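PDB 4HBK: aldo-keto reductase family 1, member B4 (Aldose reductase) from Schistosoma japonicum, which probably reduces aldehyde groups, including those of aldose sugars, to alcohols with NADPH. Local coordinates for residues L281-L286 / D306-N311; V65-E70 / V293-I298; R44-I49 / D105-S110. All coordinates share one frame; numbering follows the deposited sequence.

Overall arrangement
Segment 44-49, on the N-terminal hairpin, meets 105-110 at the start of strand 107-112, so interaction 3 closes a loop that contains 65-70. Interaction 2 starts inside that loop and finishes at 293-298, crossing interaction 3 and joining helix 60-71 to helix 295-302, the helices that follow the first and last barrel strands, 51-52 and 287-288, where the ring closes. Interaction 1, from 281-286 to 306-311, straddles 293-298 and therefore crosses interaction 2, whereas it follows interaction 3 in series. It ties the end of helix 273-283 to the loop before helix 311-319. Interaction 3 touches both others through packing: Val48 meets Leu282 and Leu286, and Ile106 meets Leu69.

Interaction 1: L281-L286 / D306-N311; sequences LLQRKL and DFQLSN
Gln308 lays its side chain across that of Gln283, just after Phe307, whose ring is turned to His269 and Arg279, and where the loop after helix 295-302 comes up to the end of helix 273-283. CG of Gln308 lies 3.5 Å from OE1 of Gln283. The two amide planes stand 79° apart, so the groups do not stack.

At Leu309 the Gln283 amide takes hold of the backbone. The Leu309 N donates to Gln283 OE1 at 2.8 Å, arriving in the carbonyl plane on a lone pair, while NE2 of Gln283 donates back to the Leu309 O at 3.0 Å; this second bond is nearly straight (179°), the donor lying somewhat out of the carbonyl plane of Leu309. A single side-chain amide thus satisfies both the N-H and the C=O of one loop residue, as a backbone peptide could, and the paired bonds fix the rotation of the amide. Gln283 reaches the loop because its chain is extended beyond CG. In this (beta/alpha)8 barrel the arrangement anchors the peripheral loop to the helix that precedes the final barrel strand, 287-288. Gln283 OE1 accepts a second bond from Arg279 NE. The side chain of Leu309 is buried against Arg279, Tyr280, Met314 and Leu317, with its CB 3.8 Å from Gln283 OE1.

Ser310 then N-caps helix 311-319: its side chain bonds to a backbone N just beyond Asn311, and Glu313 OE1 receives the Ser310 N-H, in the manner of a capping box.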
ATOM      1  N   LEU A 281      -8.241  -3.766  11.720  1.00 12.85           N
ATOM      2  CA  LEU A 281      -8.079  -3.979  10.293  1.00 14.96           C
ATOM      3  C   LEU A 281      -7.633  -5.405  10.022  1.00 13.78           C
ATOM      4  O   LEU A 281      -8.109  -6.040   9.073  1.00 11.31           O
ATOM      5  CB  LEU A 281      -7.075  -2.985   9.707  1.00 11.11           C
ATOM      6  CG  LEU A 281      -7.481  -1.514   9.802  1.00 11.45           C
ATOM      7  CD1 LEU A 281      -6.306  -0.631   9.436  1.00 10.34           C
ATOM      8  CD2 LEU A 281      -8.674  -1.220   8.895  1.00 11.31           C
ATOM      9  N   LEU A 282      -6.726  -5.916  10.850  1.00 10.80           N
ATOM     10  CA  LEU A 282      -6.271  -7.294  10.667  1.00 13.49           C
ATOM     11  C   LEU A 282      -7.433  -8.303  10.748  1.00 12.23           C
ATOM     12  O   LEU A 282      -7.499  -9.265   9.972  1.00 12.20           O
ATOM     13  CB  LEU A 282      -5.161  -7.641  11.659  1.00 13.79           C
ATOM     14  CG  LEU A 282      -3.823  -6.923  11.441  1.00 12.48           C
ATOM     15  CD1 LEU A 282      -2.894  -7.131  12.634  1.00  9.15           C
ATOM     16  CD2 LEU A 282      -3.165  -7.418  10.169  1.00 10.41           C
ATOM     17  N   GLN A 283      -8.364  -8.070  11.668  1.00 12.83           N
ATOM     18  CA  GLN A 283      -9.496  -8.984  11.831  1.00 14.96           C
ATOM     19  C   GLN A 283     -10.529  -8.868  10.699  1.00 13.00           C
ATOM     20  O   GLN A 283     -11.389  -9.737  10.547  1.00 12.53           O
ATOM     21  CB  GLN A 283     -10.120  -8.851  13.226  1.00 14.15           C
ATOM     22  CG  GLN A 283      -9.138  -9.310  14.326  1.00 18.59           C
ATOM     23  CD  GLN A 283      -9.745  -9.383  15.717  1.00 14.15           C
ATOM     24  OE1 GLN A 283      -9.029  -9.340  16.709  1.00 14.52           O
ATOM     25  NE2 GLN A 283     -11.062  -9.501  15.792  1.00 14.28           N
ATOM     26  N   ARG A 284     -10.421  -7.813   9.891  1.00 10.22           N
ATOM     27  CA  ARG A 284     -11.189  -7.740   8.648  1.00 13.83           C
ATOM     28  C   ARG A 284     -10.444  -8.388   7.465  1.00 12.38           C
ATOM     29  O   ARG A 284     -10.822  -8.218   6.305  1.00 15.57           O
ATOM     30  CB  ARG A 284     -11.583  -6.293   8.324  1.00 15.49           C
ATOM     31  CG  ARG A 284     -12.594  -5.685   9.300  1.00 17.77           C
ATOM     32  CD  ARG A 284     -12.899  -4.221   8.957  1.00 16.51           C
ATOM     33  NE  ARG A 284     -13.267  -4.044   7.549  1.00 14.99           N
ATOM     34  CZ  ARG A 284     -13.164  -2.894   6.885  1.00 14.57           C
ATOM     35  NH1 ARG A 284     -12.702  -1.808   7.501  1.00  9.99           N
ATOM     36  NH2 ARG A 284     -13.516  -2.831   5.598  1.00 11.08           N
ATOM     37  N   LYS A 285      -9.387  -9.134   7.775  1.00 11.56           N
ATOM     38  CA  LYS A 285      -8.614  -9.881   6.779  1.00 12.14           C
ATOM     39  C   LYS A 285      -7.825  -8.970   5.846  1.00 12.53           C
ATOM     40  O   LYS A 285      -7.671  -9.264   4.659  1.00 10.45           O
ATOM     41  CB  LYS A 285      -9.518 -10.836   5.990  1.00 15.43           C
ATOM     42  CG  LYS A 285     -10.387 -11.699   6.896  1.00 22.12           C
ATOM     43  CD  LYS A 285     -10.438 -13.147   6.449  1.00 34.01           C
ATOM     44  CE  LYS A 285     -11.602 -13.416   5.497  1.00 52.29           C
ATOM     45  NZ  LYS A 285     -11.920 -14.889   5.388  1.00 58.20           N
ATOM     46  N   LEU A 286      -7.321  -7.868   6.404  1.00 12.89           N
ATOM     47  CA  LEU A 286      -6.543  -6.883   5.649  1.00 12.21           C
ATOM     48  C   LEU A 286      -5.062  -7.012   5.970  1.00  9.39           C
ATOM     49  O   LEU A 286      -4.691  -7.483   7.046  1.00 10.76           O
ATOM     50  CB  LEU A 286      -7.002  -5.464   6.003  1.00  6.98           C
ATOM     51  CG  LEU A 286      -8.502  -5.231   5.800  1.00 10.62           C
ATOM     52  CD1 LEU A 286      -8.953  -3.908   6.392  1.00  7.46           C
ATOM     53  CD2 LEU A 286      -8.859  -5.294   4.309  1.00  8.52           C
ATOM     54  N   ASP A 306      -1.186 -10.830  19.741  1.00 20.53           N
ATOM     55  CA  ASP A 306      -1.375 -11.589  20.981  1.00 19.86           C
ATOM     56  C   ASP A 306      -2.670 -11.247  21.712  1.00 20.90           C
ATOM     57  O   ASP A 306      -2.766 -11.392  22.928  1.00 21.71           O
ATOM     58  CB  ASP A 306      -0.180 -11.400  21.907  1.00 18.45           C
ATOM     59  CG  ASP A 306       0.000  -9.957  22.333  1.00 22.92           C
ATOM     60  OD1 ASP A 306      -0.739  -9.081  21.828  1.00 25.82           O
ATOM     61  OD2 ASP A 306       0.890  -9.699  23.170  1.00 28.20           O
ATOM     62  N   PHE A 307      -3.667 -10.799  20.964  1.00 17.87           N
ATOM     63  CA  PHE A 307      -4.981 -10.538  21.530  1.00 16.64           C
ATOM     64  C   PHE A 307      -6.003 -10.539  20.417  1.00 19.54           C
ATOM     65  O   PHE A 307      -5.652 -10.570  19.236  1.00 14.37           O
ATOM     66  CB  PHE A 307      -5.014  -9.201  22.287  1.00 14.67           C
ATOM     67  CG  PHE A 307      -5.031  -7.981  21.398  1.00 16.13           C
ATOM     68  CD1 PHE A 307      -3.928  -7.646  20.629  1.00 14.61           C
ATOM     69  CD2 PHE A 307      -6.141  -7.144  21.369  1.00 16.66           C
ATOM     70  CE1 PHE A 307      -3.933  -6.504  19.827  1.00 13.39           C
ATOM     71  CE2 PHE A 307      -6.154  -5.995  20.572  1.00 16.22           C
ATOM     72  CZ  PHE A 307      -5.048  -5.677  19.801  1.00 13.24           C
ATOM     73  N   GLN A 308      -7.271 -10.499  20.799  1.00 21.25           N
ATOM     74  CA  GLN A 308      -8.356 -10.554  19.838  1.00 21.47           C
ATOM     75  C   GLN A 308      -9.463  -9.591  20.257  1.00 19.97           C
ATOM     76  O   GLN A 308      -9.901  -9.592  21.411  1.00 21.85           O
ATOM     77  CB  GLN A 308      -8.899 -11.986  19.731  1.00 20.44           C
ATOM     78  CG  GLN A 308      -9.956 -12.172  18.637  1.00 29.13           C
ATOM     79  CD  GLN A 308      -9.469 -13.029  17.477  1.00 38.21           C
ATOM     80  OE1 GLN A 308      -9.371 -12.560  16.336  1.00 33.12           O
ATOM     81  NE2 GLN A 308      -9.169 -14.299  17.763  1.00 46.87           N
ATOM     82  N   LEU A 309      -9.891  -8.751  19.325  1.00 13.56           N
ATOM     83  CA  LEU A 309     -11.061  -7.923  19.541  1.00 15.29           C
ATOM     84  C   LEU A 309     -12.300  -8.807  19.404  1.00 18.70           C
ATOM     85  O   LEU A 309     -12.372  -9.660  18.518  1.00 11.87           O
ATOM     86  CB  LEU A 309     -11.109  -6.778  18.520  1.00 11.96           C
ATOM     87  CG  LEU A 309      -9.968  -5.754  18.566  1.00 15.47           C
ATOM     88  CD1 LEU A 309     -10.206  -4.636  17.548  1.00 15.98           C
ATOM     89  CD2 LEU A 309      -9.824  -5.164  19.965  1.00 13.57           C
ATOM     90  N   SER A 310     -13.272  -8.597  20.283  1.00 15.96           N
ATOM     91  CA  SER A 310     -14.524  -9.336  20.232  1.00 19.22           C
ATOM     92  C   SER A 310     -15.430  -8.763  19.151  1.00 16.62           C
ATOM     93  O   SER A 310     -15.199  -7.660  18.665  1.00 16.31           O
ATOM     94  CB  SER A 310     -15.239  -9.243  21.574  1.00 16.38           C
ATOM     95  OG  SER A 310     -15.711  -7.924  21.769  1.00 14.40           O
ATOM     96  N   ASN A 311     -16.469  -9.509  18.786  1.00 19.26           N
ATOM     97  CA  ASN A 311     -17.437  -9.049  17.793  1.00 18.56           C
ATOM     98  C   ASN A 311     -18.077  -7.705  18.170  1.00 21.03           C
ATOM     99  O   ASN A 311     -18.315  -6.851  17.314  1.00 16.69           O
ATOM    100  CB  ASN A 311     -18.529 -10.114  17.564  1.00 24.91           C
ATOM    101  CG  ASN A 311     -18.001 -11.385  16.874  1.00 32.47           C
ATOM    102  OD1 ASN A 311     -18.436 -12.500  17.184  1.00 34.54           O
ATOM    103  ND2 ASN A 311     -17.070 -11.218  15.939  1.00 22.30           N
TER

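Interaction 2: V65-E70 / V293-I298; sequences VKKALE and VTFKRI
The side chains of Lys67 and Phe295 cross at about a right angle, with CE of Lys67 above one face of the ring. CE lies 3.8 Å from the ring centroid and 15° off the normal, a CH-pi contact shifted slightly toward the CG and CD2 side. Beyond it the ammonium group is displaced further from the middle: NZ is 4.6 Å from the Phe295 centroid, which makes an off-centre cation-pi interaction. The lysine folds back to achieve this. CG, anti to the backbone N (chi1 174°), comes 3.8 Å from CD1 of Phe295, and the bends at chi2 and chi3 then bring CE back over the face.

Deeper in the interface the contact becomes purely apolar. Ile298 turns its CG2 branch onto Ala68, 3.8 Å from CA and 4.0 Å from CB of Ala68, and the small alanine lets the two helices come close, the CA atoms of Ala68 and Ile298 being 6.3 Å apart. Ala64 and Ile71 extend this patch, and Tyr73 OH bonds to the Ile298 carbonyl. Helix 60-71 follows the first barrel strand, 51-52, and helix 295-302 follows the last, 287-288; their side-by-side packing is that of the outer helical layer of a (beta/alpha)8 barrel where the ring closes.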
ATOM      1  N   VAL A  65      13.899   1.287   8.134  1.00  8.78           N
ATOM      2  CA  VAL A  65      13.943  -0.028   7.496  1.00  9.84           C
ATOM      3  C   VAL A  65      14.709  -1.032   8.374  1.00 10.68           C
ATOM      4  O   VAL A  65      14.200  -2.102   8.715  1.00  7.41           O
ATOM      5  CB  VAL A  65      14.532   0.048   6.067  1.00  9.33           C
ATOM      6  CG1 VAL A  65      14.947  -1.327   5.568  1.00 10.49           C
ATOM      7  CG2 VAL A  65      13.524   0.691   5.113  1.00  8.07           C
ATOM      8  N   LYS A  66      15.921  -0.658   8.756  1.00 12.18           N
ATOM      9  CA  LYS A  66      16.737  -1.453   9.672  1.00 13.85           C
ATOM     10  C   LYS A  66      16.018  -1.758  10.994  1.00 10.56           C
ATOM     11  O   LYS A  66      16.037  -2.892  11.460  1.00  9.47           O
ATOM     12  CB  LYS A  66      18.050  -0.717   9.948  1.00 12.49           C
ATOM     13  CG  LYS A  66      19.068  -1.472  10.789  1.00 17.80           C
ATOM     14  CD  LYS A  66      20.308  -0.595  10.962  1.00 25.65           C
ATOM     15  CE  LYS A  66      21.488  -1.366  11.508  1.00 26.20           C
ATOM     16  NZ  LYS A  66      21.267  -1.733  12.921  1.00 28.69           N
ATOM     17  N   LYS A  67      15.396  -0.753  11.604  1.00 10.23           N
ATOM     18  CA  LYS A  67      14.707  -0.965  12.878  1.00 10.09           C
ATOM     19  C   LYS A  67      13.553  -1.937  12.692  1.00 11.43           C
ATOM     20  O   LYS A  67      13.431  -2.919  13.429  1.00 12.08           O
ATOM     21  CB  LYS A  67      14.212   0.361  13.463  1.00 14.93           C
ATOM     22  CG  LYS A  67      13.359   0.238  14.726  1.00 13.96           C
ATOM     23  CD  LYS A  67      14.156  -0.293  15.918  1.00 12.23           C
ATOM     24  CE  LYS A  67      15.423   0.513  16.147  1.00 12.33           C
ATOM     25  NZ  LYS A  67      16.077   0.157  17.431  1.00 18.47           N
ATOM     26  N   ALA A  68      12.718  -1.680  11.686  1.00 11.76           N
ATOM     27  CA  ALA A  68      11.612  -2.582  11.371  1.00 11.93           C
ATOM     28  C   ALA A  68      12.063  -4.038  11.236  1.00 10.77           C
ATOM     29  O   ALA A  68      11.421  -4.947  11.777  1.00 12.57           O
ATOM     30  CB  ALA A  68      10.912  -2.147  10.095  1.00  8.38           C
ATOM     31  N   LEU A  69      13.139  -4.266  10.485  1.00  9.94           N
ATOM     32  CA  LEU A  69      13.571  -5.634  10.209  1.00  9.38           C
ATOM     33  C   LEU A  69      14.112  -6.295  11.480  1.00 13.05           C
ATOM     34  O   LEU A  69      13.891  -7.479  11.699  1.00  9.91           O
ATOM     35  CB  LEU A  69      14.600  -5.696   9.070  1.00 10.28           C
ATOM     36  CG  LEU A  69      14.173  -5.297   7.648  1.00 16.12           C
ATOM     37  CD1 LEU A  69      15.367  -5.302   6.680  1.00 11.76           C
ATOM     38  CD2 LEU A  69      13.088  -6.202   7.126  1.00 13.57           C
ATOM     39  N   GLU A  70      14.797  -5.519  12.323  1.00 10.88           N
ATOM     40  CA  GLU A  70      15.267  -6.022  13.622  1.00 15.26           C
ATOM     41  C   GLU A  70      14.112  -6.420  14.533  1.00 12.94           C
ATOM     42  O   GLU A  70      14.179  -7.426  15.235  1.00 13.41           O
ATOM     43  CB  GLU A  70      16.157  -4.988  14.330  1.00  8.93           C
ATOM     44  CG  GLU A  70      17.521  -4.866  13.690  1.00 13.65           C
ATOM     45  CD  GLU A  70      18.317  -3.638  14.122  1.00 20.70           C
ATOM     46  OE1 GLU A  70      17.770  -2.723  14.791  1.00 16.08           O
ATOM     47  OE2 GLU A  70      19.517  -3.602  13.777  1.00 20.97           O
ATOM     48  N   VAL A 293       8.688   6.551  11.071  1.00 15.80           N
ATOM     49  CA  VAL A 293      10.136   6.612  11.139  1.00 19.90           C
ATOM     50  C   VAL A 293      10.574   6.742  12.594  1.00 16.55           C
ATOM     51  O   VAL A 293      11.762   6.848  12.871  1.00 16.08           O
ATOM     52  CB  VAL A 293      10.723   7.769  10.304  1.00 23.58           C
ATOM     53  CG1 VAL A 293      10.564   7.484   8.801  1.00 19.30           C
ATOM     54  CG2 VAL A 293      10.087   9.112  10.710  1.00 20.01           C
ATOM     55  N   THR A 294       9.611   6.721  13.516  1.00 15.25           N
ATOM     56  CA  THR A 294       9.910   6.754  14.953  1.00 15.47           C
ATOM     57  C   THR A 294      10.073   5.334  15.502  1.00 15.68           C
ATOM     58  O   THR A 294       9.129   4.547  15.471  1.00 14.76           O
ATOM     59  CB  THR A 294       8.789   7.443  15.741  1.00 20.27           C
ATOM     60  OG1 THR A 294       8.448   8.685  15.114  1.00 21.65           O
ATOM     61  CG2 THR A 294       9.233   7.716  17.167  1.00 20.43           C
ATOM     62  N   PHE A 295      11.265   5.016  16.010  1.00 16.45           N
ATOM     63  CA  PHE A 295      11.569   3.673  16.525  1.00 15.22           C
ATOM     64  C   PHE A 295      10.486   3.096  17.447  1.00 16.83           C
ATOM     65  O   PHE A 295      10.036   1.970  17.250  1.00 14.98           O
ATOM     66  CB  PHE A 295      12.918   3.651  17.258  1.00 14.41           C
ATOM     67  CG  PHE A 295      14.108   3.955  16.376  1.00 15.14           C
ATOM     68  CD1 PHE A 295      13.978   4.020  14.995  1.00 13.57           C
ATOM     69  CD2 PHE A 295      15.360   4.167  16.937  1.00 12.27           C
ATOM     70  CE1 PHE A 295      15.074   4.300  14.191  1.00 13.44           C
ATOM     71  CE2 PHE A 295      16.459   4.439  16.139  1.00 12.37           C
ATOM     72  CZ  PHE A 295      16.320   4.504  14.768  1.00 13.41           C
ATOM     73  N   LYS A 296      10.078   3.855  18.463  1.00 17.94           N
ATOM     74  CA  LYS A 296       9.091   3.355  19.422  1.00 17.48           C
ATOM     75  C   LYS A 296       7.753   3.017  18.762  1.00 15.51           C
ATOM     76  O   LYS A 296       7.086   2.075  19.173  1.00 13.67           O
ATOM     77  CB  LYS A 296       8.870   4.354  20.553  1.00 19.57           C
ATOM     78  CG  LYS A 296      10.132   4.669  21.356  1.00 34.62           C
ATOM     79  CD  LYS A 296      10.275   3.772  22.580  1.00 40.83           C
ATOM     80  CE  LYS A 296      10.513   4.605  23.849  1.00 41.38           C
ATOM     81  NZ  LYS A 296      10.545   3.762  25.089  1.00 47.18           N
ATOM     82  N   ARG A 297       7.362   3.794  17.755  1.00 14.65           N
ATOM     83  CA  ARG A 297       6.106   3.548  17.046  1.00 17.29           C
ATOM     84  C   ARG A 297       6.239   2.328  16.147  1.00 15.55           C
ATOM     85  O   ARG A 297       5.343   1.489  16.083  1.00 16.20           O
ATOM     86  CB  ARG A 297       5.688   4.754  16.209  1.00 21.18           C
ATOM     87  CG  ARG A 297       5.481   6.023  17.011  1.00 24.75           C
ATOM     88  CD  ARG A 297       5.050   5.707  18.432  1.00 36.29           C
ATOM     89  NE  ARG A 297       3.690   6.150  18.715  1.00 50.20           N
ATOM     90  CZ  ARG A 297       3.327   7.424  18.830  1.00 59.39           C
ATOM     91  NH1 ARG A 297       4.230   8.391  18.669  1.00 57.99           N
ATOM     92  NH2 ARG A 297       2.060   7.735  19.095  1.00 51.64           N
ATOM     93  N   ILE A 298       7.362   2.229  15.452  1.00 13.03           N
ATOM     94  CA  ILE A 298       7.605   1.064  14.622  1.00 16.02           C
ATOM     95  C   ILE A 298       7.462  -0.191  15.465  1.00 15.88           C
ATOM     96  O   ILE A 298       6.819  -1.149  15.048  1.00 14.83           O
ATOM     97  CB  ILE A 298       8.979   1.112  13.963  1.00 14.79           C
ATOM     98  CG1 ILE A 298       9.047   2.332  13.037  1.00 16.01           C
ATOM     99  CG2 ILE A 298       9.226  -0.165  13.183  1.00 11.41           C
ATOM    100  CD1 ILE A 298      10.431   2.669  12.533  1.00 15.18           C
TER

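Interaction 3: R44-I49 / D105-S110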
ATOM      1  N   ARG A  44       0.928 -17.292  -4.049  1.00 18.87           N
ATOM      2  CA  ARG A  44       1.954 -16.681  -3.200  1.00 16.17           C
ATOM      3  C   ARG A  44       1.348 -16.047  -1.940  1.00 15.61           C
ATOM      4  O   ARG A  44       0.147 -15.765  -1.890  1.00 18.25           O
ATOM      5  CB  ARG A  44       2.763 -15.659  -4.000  1.00 15.87           C
ATOM      6  CG  ARG A  44       3.383 -16.242  -5.266  1.00 15.04           C
ATOM      7  CD  ARG A  44       4.135 -15.193  -6.058  1.00 14.96           C
ATOM      8  NE  ARG A  44       4.573 -15.703  -7.357  1.00 12.90           N
ATOM      9  CZ  ARG A  44       5.722 -16.338  -7.552  1.00 16.26           C
ATOM     10  NH1 ARG A  44       6.546 -16.542  -6.525  1.00 15.00           N
ATOM     11  NH2 ARG A  44       6.054 -16.757  -8.771  1.00 10.24           N
ATOM     12  N   SER A  45       2.178 -15.840  -0.923  1.00 10.95           N
ATOM     13  CA  SER A  45       1.719 -15.261   0.342  1.00 15.68           C
ATOM     14  C   SER A  45       2.267 -13.872   0.564  1.00 14.26           C
ATOM     15  O   SER A  45       3.374 -13.544   0.120  1.00  8.14           O
ATOM     16  CB  SER A  45       2.148 -16.129   1.520  1.00 13.69           C
ATOM     17  OG  SER A  45       1.602 -17.429   1.380  1.00 32.38           O
ATOM     18  N   ILE A  46       1.500 -13.073   1.299  1.00 12.41           N
ATOM     19  CA  ILE A  46       1.951 -11.756   1.708  1.00 10.96           C
ATOM     20  C   ILE A  46       1.753 -11.549   3.212  1.00  9.29           C
ATOM     21  O   ILE A  46       0.666 -11.780   3.728  1.00 11.40           O
ATOM     22  CB  ILE A  46       1.196 -10.660   0.921  1.00 13.30           C
ATOM     23  CG1 ILE A  46       1.671  -9.262   1.335  1.00 10.43           C
ATOM     24  CG2 ILE A  46      -0.312 -10.825   1.100  1.00 10.33           C
ATOM     25  CD1 ILE A  46       1.148  -8.147   0.433  1.00  8.09           C
ATOM     26  N   PRO A  47       2.807 -11.105   3.917  1.00  9.16           N
ATOM     27  CA  PRO A  47       2.759 -10.828   5.359  1.00  8.33           C
ATOM     28  C   PRO A  47       1.718  -9.771   5.700  1.00  8.35           C
ATOM     29  O   PRO A  47       1.623  -8.760   5.004  1.00  8.61           O
ATOM     30  CB  PRO A  47       4.164 -10.305   5.653  1.00 11.26           C
ATOM     31  CG  PRO A  47       5.026 -10.954   4.595  1.00  9.28           C
ATOM     32  CD  PRO A  47       4.159 -10.900   3.371  1.00  8.10           C
ATOM     33  N   VAL A  48       0.942  -9.995   6.757  1.00  8.20           N
ATOM     34  CA  VAL A  48      -0.215  -9.139   7.023  1.00  8.56           C
ATOM     35  C   VAL A  48       0.144  -7.777   7.620  1.00  9.73           C
ATOM     36  O   VAL A  48      -0.725  -6.909   7.768  1.00  9.06           O
ATOM     37  CB  VAL A  48      -1.266  -9.840   7.912  1.00 10.19           C
ATOM     38  CG1 VAL A  48      -1.918 -11.002   7.154  1.00 12.68           C
ATOM     39  CG2 VAL A  48      -0.638 -10.327   9.197  1.00  9.61           C
ATOM     40  N   ILE A  49       1.409  -7.594   7.989  1.00  7.49           N
ATOM     41  CA  ILE A  49       1.886  -6.264   8.369  1.00  9.68           C
ATOM     42  C   ILE A  49       3.195  -5.954   7.648  1.00  9.71           C
ATOM     43  O   ILE A  49       4.040  -6.833   7.477  1.00  9.41           O
ATOM     44  CB  ILE A  49       2.056  -6.072   9.911  1.00  7.74           C
ATOM     45  CG1 ILE A  49       2.463  -4.621  10.222  1.00  6.59           C
ATOM     46  CG2 ILE A  49       3.078  -7.049  10.474  1.00  8.26           C
ATOM     47  CD1 ILE A  49       2.474  -4.285  11.733  1.00  9.92           C
ATOM     48  N   ASP A 105      13.118 -14.034   2.144  1.00 18.67           N
ATOM     49  CA  ASP A 105      12.479 -13.900   3.455  1.00 16.65           C
ATOM     50  C   ASP A 105      11.706 -12.584   3.587  1.00 15.89           C
ATOM     51  O   ASP A 105      10.958 -12.394   4.537  1.00 14.67           O
ATOM     52  CB  ASP A 105      13.530 -13.968   4.571  1.00 18.54           C
ATOM     53  CG  ASP A 105      14.127 -15.366   4.737  1.00 24.89           C
ATOM     54  OD1 ASP A 105      13.388 -16.353   4.515  1.00 19.40           O
ATOM     55  OD2 ASP A 105      15.329 -15.468   5.103  1.00 19.51           O
ATOM     56  N   ILE A 106      11.903 -11.666   2.644  1.00 17.06           N
ATOM     57  CA  ILE A 106      11.278 -10.351   2.737  1.00 13.60           C
ATOM     58  C   ILE A 106      10.302 -10.154   1.592  1.00 14.90           C
ATOM     59  O   ILE A 106      10.547 -10.604   0.470  1.00 11.92           O
ATOM     60  CB  ILE A 106      12.314  -9.210   2.668  1.00 12.64           C
ATOM     61  CG1 ILE A 106      13.523  -9.530   3.543  1.00 17.07           C
ATOM     62  CG2 ILE A 106      11.687  -7.886   3.096  1.00 10.58           C
ATOM     63  CD1 ILE A 106      13.221  -9.520   5.029  1.00 17.21           C
ATOM     64  N   PHE A 107       9.204  -9.467   1.881  1.00 12.72           N
ATOM     65  CA  PHE A 107       8.228  -9.101   0.865  1.00 12.88           C
ATOM     66  C   PHE A 107       8.388  -7.617   0.539  1.00 10.15           C
ATOM     67  O   PHE A 107       8.174  -6.768   1.398  1.00 13.12           O
ATOM     68  CB  PHE A 107       6.821  -9.376   1.391  1.00 12.26           C
ATOM     69  CG  PHE A 107       5.755  -9.348   0.337  1.00 10.07           C
ATOM     70  CD1 PHE A 107       5.302  -8.147  -0.181  1.00  9.42           C
ATOM     71  CD2 PHE A 107       5.181 -10.530  -0.113  1.00 11.06           C
ATOM     72  CE1 PHE A 107       4.292  -8.122  -1.147  1.00 10.73           C
ATOM     73  CE2 PHE A 107       4.178 -10.514  -1.073  1.00 10.99           C
ATOM     74  CZ  PHE A 107       3.737  -9.307  -1.597  1.00 10.38           C
ATOM     75  N   ILE A 108       8.759  -7.303  -0.696  1.00 10.23           N
ATOM     76  CA  ILE A 108       9.006  -5.922  -1.095  1.00  8.86           C
ATOM     77  C   ILE A 108       7.984  -5.431  -2.117  1.00 10.56           C
ATOM     78  O   ILE A 108       7.841  -6.006  -3.200  1.00  8.88           O
ATOM     79  CB  ILE A 108      10.381  -5.782  -1.748  1.00  9.88           C
ATOM     80  CG1 ILE A 108      11.469  -6.348  -0.832  1.00 10.54           C
ATOM     81  CG2 ILE A 108      10.639  -4.328  -2.131  1.00  8.21           C
ATOM     82  CD1 ILE A 108      11.753  -5.474   0.365  1.00 14.38           C
ATOM     83  N   THR A 109       7.298  -4.347  -1.783  1.00  8.35           N
ATOM     84  CA  THR A 109       6.335  -3.741  -2.688  1.00  8.09           C
ATOM     85  C   THR A 109       6.837  -2.402  -3.178  1.00 10.30           C
ATOM     86  O   THR A 109       7.382  -1.608  -2.406  1.00 10.88           O
ATOM     87  CB  THR A 109       4.994  -3.484  -1.988  1.00 10.12           C
ATOM     88  OG1 THR A 109       4.398  -4.737  -1.617  1.00  9.40           O
ATOM     89  CG2 THR A 109       4.050  -2.710  -2.908  1.00  7.92           C
ATOM     90  N   SER A 110       6.667  -2.149  -4.469  1.00 11.33           N
ATOM     91  CA  SER A 110       6.829  -0.799  -4.980  1.00  8.81           C
ATOM     92  C   SER A 110       5.665  -0.470  -5.897  1.00 10.11           C
ATOM     93  O   SER A 110       4.793  -1.309  -6.138  1.00 10.32           O
ATOM     94  CB  SER A 110       8.154  -0.598  -5.705  1.00  8.80           C
ATOM     95  OG  SER A 110       8.306   0.778  -6.035  1.00 12.37           O
TER
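Ile46 and Phe107 bring the two backbones nearest, their CA atoms 6.9 Å apart, yet the strands 45-46 and 107-112 belong to different sheets and meet here mainly through side chains.

The Phe107 ring is the centre of the contact. Ile46 is laid over one face, its CG1 3.6 Å from the ring centroid and 14° off the normal, a CH-pi contact over the face, close to its centre. CD1 of Ile46 reaches the CZ-CE1 side of the ring, 3.5 Å from CZ of Phe107. Because CG1 is anti to the backbone N (chi1 -180°), this branch extends from the hairpin directly across the aromatic surface. Pro47 adds an oblique approach, with CD 3.6 Å from CD2 of Phe107. At the ring edge the Ser45 carbonyl O lies near the plane, 3.4 Å from CE2 of Phe107, so the weakly positive rim hydrogens face an oxygen. Thr109 OG1, two residues further along the same strand, also lies in the plane at an edge.

His75 of strand 75-77 also meets the phenyl ring, their planes at about 45°, and Asp139 and Leu140 of strand 138-143 pack on Phe107. Backbone hydrogen bonds join Phe107 to Arg74 and Leu76, and Ile46 to Leu38 in the hairpin, which closes the N-terminal end of the barrel, as in other aldo-keto reductases, over the starts of the parallel strands.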